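Local coordinates for RagB/SusD family nutrient uptake outer membrane protein (Bacteroides thetaiotaomicron, PDB 7KV2), which probably binds beta-glucans at the bacterial cell surface and passes them to the uptake machinery of the outer membrane, at residues Gly383-Gln388 and Leu394-Asn399; Val432-Arg435 and Thr440-Glu443. All coordinates share one frame; numbering follows the deposited sequence.

Contact 1. Residues Gly383-Gln388 and Leu394-Asn399; sequences GNNKDQ and LNWNNN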
loop_
_atom_site.group_PDB
_atom_site.type_symbol
_atom_site.label_atom_id
_atom_site.label_comp_id
_atom_site.label_asym_id
_atom_site.label_seq_id
_atom_site.Cartn_x
_atom_site.Cartn_y
_atom_site.Cartn_z
ATOM N N GLY A 383 13.913 18.329 -5.137
ATOM C CA GLY A 383 12.938 18.933 -6.055
ATOM C C GLY A 383 11.518 18.403 -5.877
ATOM O O GLY A 383 10.593 19.126 -6.292
ATOM N N ASN A 384 11.309 17.226 -5.255
ATOM C CA ASN A 384 9.963 16.563 -5.176
ATOM C C ASN A 384 9.081 17.218 -4.088
ATOM O O ASN A 384 7.924 16.778 -3.870
ATOM C CB ASN A 384 10.108 15.042 -5.050
ATOM C CG ASN A 384 10.253 14.353 -6.391
ATOM O OD1 ASN A 384 10.032 14.979 -7.444
ATOM N ND2 ASN A 384 10.559 13.062 -6.369
ATOM N N ASN A 385 9.585 18.225 -3.371
ATOM C CA ASN A 385 8.741 19.034 -2.448
ATOM C C ASN A 385 8.932 20.535 -2.735
ATOM O O ASN A 385 8.627 21.336 -1.821
ATOM C CB ASN A 385 9.047 18.707 -0.978
ATOM C CG ASN A 385 10.486 18.983 -0.596
ATOM O OD1 ASN A 385 11.315 19.333 -1.444
ATOM N ND2 ASN A 385 10.799 18.737 0.662
ATOM N N LYS A 386 9.488 20.910 -3.900
ATOM C CA LYS A 386 10.116 22.259 -4.075
ATOM C C LYS A 386 9.033 23.347 -4.135
ATOM O O LYS A 386 9.401 24.512 -3.869
ATOM C CB LYS A 386 11.065 22.326 -5.279
ATOM C CG LYS A 386 10.414 22.297 -6.655
ATOM C CD LYS A 386 11.421 22.524 -7.768
ATOM C CE LYS A 386 10.776 22.928 -9.073
ATOM N NZ LYS A 386 10.230 21.751 -9.787
ATOM N N ASP A 387 7.776 23.002 -4.467
ATOM C CA ASP A 387 6.661 23.984 -4.663
ATOM C C ASP A 387 5.698 24.014 -3.467
ATOM O O ASP A 387 4.620 24.641 -3.588
ATOM C CB ASP A 387 5.903 23.694 -5.960
ATOM C CG ASP A 387 6.767 23.924 -7.183
ATOM O OD1 ASP A 387 7.488 24.956 -7.213
ATOM O OD2 ASP A 387 6.763 23.048 -8.057
ATOM N N GLN A 388 6.038 23.367 -2.351
ATOM C CA GLN A 388 5.123 23.318 -1.175
ATOM C C GLN A 388 5.203 24.680 -0.437
ATOM O O GLN A 388 6.236 25.393 -0.588
ATOM C CB GLN A 388 5.447 22.077 -0.326
ATOM C CG GLN A 388 6.777 22.190 0.403
ATOM C CD GLN A 388 6.604 22.816 1.762
ATOM O OE1 GLN A 388 5.563 22.624 2.420
ATOM N NE2 GLN A 388 7.642 23.529 2.194
ATOM N N LEU A 394 6.296 17.228 5.194
ATOM C CA LEU A 394 4.997 16.539 5.031
ATOM C C LEU A 394 4.457 16.724 3.613
ATOM O O LEU A 394 3.305 16.260 3.362
ATOM C CB LEU A 394 4.011 17.114 6.062
ATOM C CG LEU A 394 4.425 16.937 7.531
ATOM C CD1 LEU A 394 3.447 17.625 8.484
ATOM C CD2 LEU A 394 4.561 15.473 7.920
ATOM N N ASN A 395 5.197 17.360 2.716
ATOM C CA ASN A 395 4.582 17.735 1.413
ATOM C C ASN A 395 5.355 17.184 0.230
ATOM O O ASN A 395 5.522 17.938 -0.735
ATOM C CB ASN A 395 4.356 19.243 1.260
ATOM C CG ASN A 395 3.160 19.649 2.077
ATOM O OD1 ASN A 395 2.034 19.203 1.803
ATOM N ND2 ASN A 395 3.425 20.402 3.141
ATOM N N TRP A 396 5.780 15.921 0.280
ATOM C CA TRP A 396 6.378 15.268 -0.915
ATOM C C TRP A 396 5.260 14.946 -1.927
ATOM O O TRP A 396 4.171 14.637 -1.515
ATOM C CB TRP A 396 7.127 14.010 -0.492
ATOM C CG TRP A 396 8.290 14.338 0.368
ATOM C CD1 TRP A 396 8.348 14.283 1.736
ATOM C CD2 TRP A 396 9.554 14.836 -0.086
ATOM N NE1 TRP A 396 9.585 14.686 2.143
ATOM C CE2 TRP A 396 10.332 15.067 1.058
ATOM C CE3 TRP A 396 10.117 15.084 -1.352
ATOM C CZ2 TRP A 396 11.633 15.549 0.978
ATOM C CZ3 TRP A 396 11.405 15.557 -1.422
ATOM C CH2 TRP A 396 12.150 15.790 -0.276
ATOM N N ASN A 397 5.572 15.020 -3.221
ATOM C CA ASN A 397 4.606 14.831 -4.323
ATOM C C ASN A 397 4.480 13.329 -4.681
ATOM O O ASN A 397 3.613 13.015 -5.512
ATOM C CB ASN A 397 5.018 15.667 -5.549
ATOM C CG ASN A 397 6.292 15.215 -6.230
ATOM O OD1 ASN A 397 6.760 14.086 -6.043
ATOM N ND2 ASN A 397 6.900 16.096 -7.032
ATOM N N ASN A 398 5.207 12.410 -4.044
ATOM C CA ASN A 398 5.180 10.977 -4.469
ATOM C C ASN A 398 3.801 10.350 -4.273
ATOM O O ASN A 398 3.398 10.036 -3.107
ATOM C CB ASN A 398 6.199 10.123 -3.708
ATOM C CG ASN A 398 7.599 10.668 -3.766
ATOM O OD1 ASN A 398 7.858 11.771 -3.254
ATOM N ND2 ASN A 398 8.481 9.903 -4.403
ATOM N N ASN A 399 3.072 10.058 -5.340
ATOM C CA ASN A 399 1.854 9.237 -5.177
ATOM C C ASN A 399 2.189 7.850 -4.592
ATOM O O ASN A 399 3.270 7.291 -4.839
ATOM C CB ASN A 399 1.149 9.023 -6.519
ATOM C CG ASN A 399 0.475 10.251 -7.082
ATOM O OD1 ASN A 399 0.561 11.358 -6.521
ATOM N ND2 ASN A 399 -0.191 10.040 -8.215
HETATM O O HOH W 1 10.596 12.079 -3.557
#

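Contact 2. Residues Val432-Arg435 and Thr440-Glu443; sequences VHKR and TEIE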
loop_
_atom_site.group_PDB
_atom_site.type_symbol
_atom_site.label_atom_id
_atom_site.label_comp_id
_atom_site.label_asym_id
_atom_site.label_seq_id
_atom_site.Cartn_x
_atom_site.Cartn_y
_atom_site.Cartn_z
ATOM N N VAL A 432 6.763 -10.012 -16.782
ATOM C CA VAL A 432 7.276 -9.325 -15.569
ATOM C C VAL A 432 8.773 -9.611 -15.364
ATOM O O VAL A 432 9.570 -8.642 -15.133
ATOM C CB VAL A 432 6.452 -9.684 -14.318
ATOM C CG1 VAL A 432 7.060 -9.051 -13.081
ATOM C CG2 VAL A 432 5.005 -9.259 -14.484
ATOM N N HIS A 433 9.184 -10.885 -15.384
ATOM C CA HIS A 433 10.587 -11.318 -15.171
ATOM C C HIS A 433 11.497 -10.621 -16.187
ATOM O O HIS A 433 12.578 -10.069 -15.813
ATOM C CB HIS A 433 10.606 -12.869 -15.260
ATOM C CG HIS A 433 11.838 -13.528 -14.755
ATOM N ND1 HIS A 433 12.027 -13.789 -13.416
ATOM C CD2 HIS A 433 12.911 -14.040 -15.417
ATOM C CE1 HIS A 433 13.176 -14.424 -13.254
ATOM N NE2 HIS A 433 13.761 -14.577 -14.472
ATOM N N LYS A 434 11.068 -10.610 -17.445
ATOM C CA LYS A 434 11.922 -10.094 -18.547
ATOM C C LYS A 434 11.867 -8.572 -18.592
ATOM O O LYS A 434 12.858 -7.992 -19.001
ATOM C CB LYS A 434 11.563 -10.748 -19.883
ATOM C CG LYS A 434 11.992 -12.206 -19.936
ATOM C CD LYS A 434 12.234 -12.706 -21.339
ATOM C CE LYS A 434 10.985 -12.579 -22.173
ATOM N NZ LYS A 434 11.003 -13.530 -23.310
ATOM N N ARG A 435 10.793 -7.942 -18.114
ATOM C CA ARG A 435 10.745 -6.463 -18.075
ATOM C C ARG A 435 11.894 -5.988 -17.175
ATOM O O ARG A 435 12.501 -4.988 -17.516
ATOM C CB ARG A 435 9.392 -5.941 -17.591
ATOM C CG ARG A 435 9.296 -4.422 -17.607
ATOM C CD ARG A 435 9.725 -3.831 -16.265
ATOM N NE ARG A 435 8.763 -4.096 -15.196
ATOM C CZ ARG A 435 7.624 -3.438 -14.944
ATOM N NH1 ARG A 435 7.209 -2.466 -15.727
ATOM N NH2 ARG A 435 6.859 -3.801 -13.921
ATOM N N THR A 440 16.905 -15.223 -18.385
ATOM C CA THR A 440 16.445 -16.626 -18.189
ATOM C C THR A 440 14.945 -16.622 -17.918
ATOM O O THR A 440 14.544 -16.003 -16.913
ATOM C CB THR A 440 17.168 -17.354 -17.047
ATOM O OG1 THR A 440 18.553 -17.354 -17.354
ATOM C CG2 THR A 440 16.688 -18.774 -16.830
ATOM N N GLU A 441 14.161 -17.349 -18.713
ATOM C CA GLU A 441 12.714 -17.573 -18.460
ATOM C C GLU A 441 12.548 -18.606 -17.352
ATOM O O GLU A 441 13.464 -19.441 -17.157
ATOM C CB GLU A 441 11.971 -17.940 -19.731
ATOM C CG GLU A 441 11.894 -16.770 -20.682
ATOM C CD GLU A 441 11.251 -17.055 -22.025
ATOM O OE1 GLU A 441 10.622 -18.139 -22.165
ATOM O OE2 GLU A 441 11.412 -16.184 -22.929
ATOM N N ILE A 442 11.479 -18.474 -16.570
ATOM C CA ILE A 442 11.210 -19.355 -15.408
ATOM C C ILE A 442 9.840 -19.987 -15.596
ATOM O O ILE A 442 8.966 -19.396 -16.255
ATOM C CB ILE A 442 11.351 -18.571 -14.088
ATOM C CG1 ILE A 442 10.548 -17.262 -14.096
ATOM C CG2 ILE A 442 12.829 -18.321 -13.806
ATOM C CD1 ILE A 442 10.472 -16.598 -12.739
ATOM N N GLU A 443 9.680 -21.186 -15.051
ATOM C CA GLU A 443 8.418 -21.950 -15.125
ATOM C C GLU A 443 7.436 -21.336 -14.143
ATOM O O GLU A 443 7.827 -20.914 -13.059
ATOM C CB GLU A 443 8.654 -23.438 -14.791
ATOM C CG GLU A 443 9.419 -24.205 -15.865
ATOM C CD GLU A 443 8.803 -24.161 -17.260
ATOM O OE1 GLU A 443 7.611 -24.402 -17.392
ATOM O OE2 GLU A 443 9.537 -23.873 -18.229
#

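Contact 1. Residues Gly383-Gln388 and Leu394-Asn399
Asn384 meets Asn397 twice, once through its backbone and once through its side chain. Its carbonyl O accepts a hydrogen bond from the backbone N of Asn397 (3.0 Å), while the two side-chain amides, their planes 55° apart, share a weak bond from Asn397 ND2 to Asn384 OD1 (3.4 Å). The other end of the Asn384 amide, ND2, donates a hydrogen bond to a water, which in turn donates one to Asn398 OD1. Asn384 CB lies at the edge of the Trp396 ring. Next in the chain, Asn385 has CB over the six-membered ring of that indole, a CH-pi contact. Its chi1 of 60° sets CG between the backbone N and the carbonyl carbon, which lays the amide along the same face, 12° from parallel, with ND2 3.3 Å from Trp396 CZ2 and also bonded to Ser392 O. At Gln388, where the second of two overlapping type I turns ends, CB packs 3.4 Å from Asn395 CB. Gln388 OE1, held chiefly by Ser390 N, takes a weak bond from Asn395 ND2, whose stronger partner is Arg286 O. The whole belongs to the long loop between strands 373-375 and 400-404, with Trp396 resting on Pro300 of helix 299-303 and bonded through NE1 to Thr301.

Contact 2. Residues Val432-Arg435 and Thr440-Glu443
A helix-loop-helix connection, the kind of unit from which the alpha-helical scaffold of SusD-like proteins is assembled, turns back on itself where His433 and Lys434, near the end of helix 425-435, meet Thr440, Glu441 and Ile442 of the following loop. His433 lies at the centre. With CG anti to the backbone N (chi1 -166°), its imidazole reaches out from the helix and offers one face to Ile442. CG1 of that isoleucine stands over the middle of the ring, 3.9 Å from its centroid and 11° off the normal, a CH-pi contact. CD1, at the end of the same branch, lies 3.3 Å from His433 ND1, toward the ND1-CE1 side, and CG2 is nearer NE2. At the ring edge, close to its plane, the Thr440 carbonyl O comes within 2.9 Å of His433 NE2. The strongest polar partner of the imidazole is Glu452 of helix 446-456, whose OE1 is bonded to ND1. Farther out, the bent chain of Lys434 and the extended one of Glu441 cross at the surface. Lys434 NZ is 2.7 Å from Glu441 OE2, a hydrogen-bonded salt bridge that reaches the oxygen on its anti side, 32° out of the carboxylate plane. The chemistry is thus graded from inside to outside: a buried ring, covered by an aliphatic side chain, fixed in rotation by its bond to Glu452 and perhaps polarised by that negative charge, lies beneath an ion pair on exposed residues, which solvent would be expected to weaken.

Followed from the N terminus, the chain first leaves strand 373-375 and folds back in contact 1, which closes a connection of five residues and brings the loop to strand 400-404, itself paired with strand 273-277. Helices 405-417 and 425-435 follow, and contact 2 then closes a four-residue connection on the way to helix 446-456. The two are in series, neither nested nor crossed, with centres about 35 Å apart and nearest atoms about 15 Å apart. Both thus illustrate local closure of a short connection: contact 1 lies within an irregular loop packed beside helix 299-303, whereas contact 2 ties the end of helix 425-435 to the loop leading to helix 446-456.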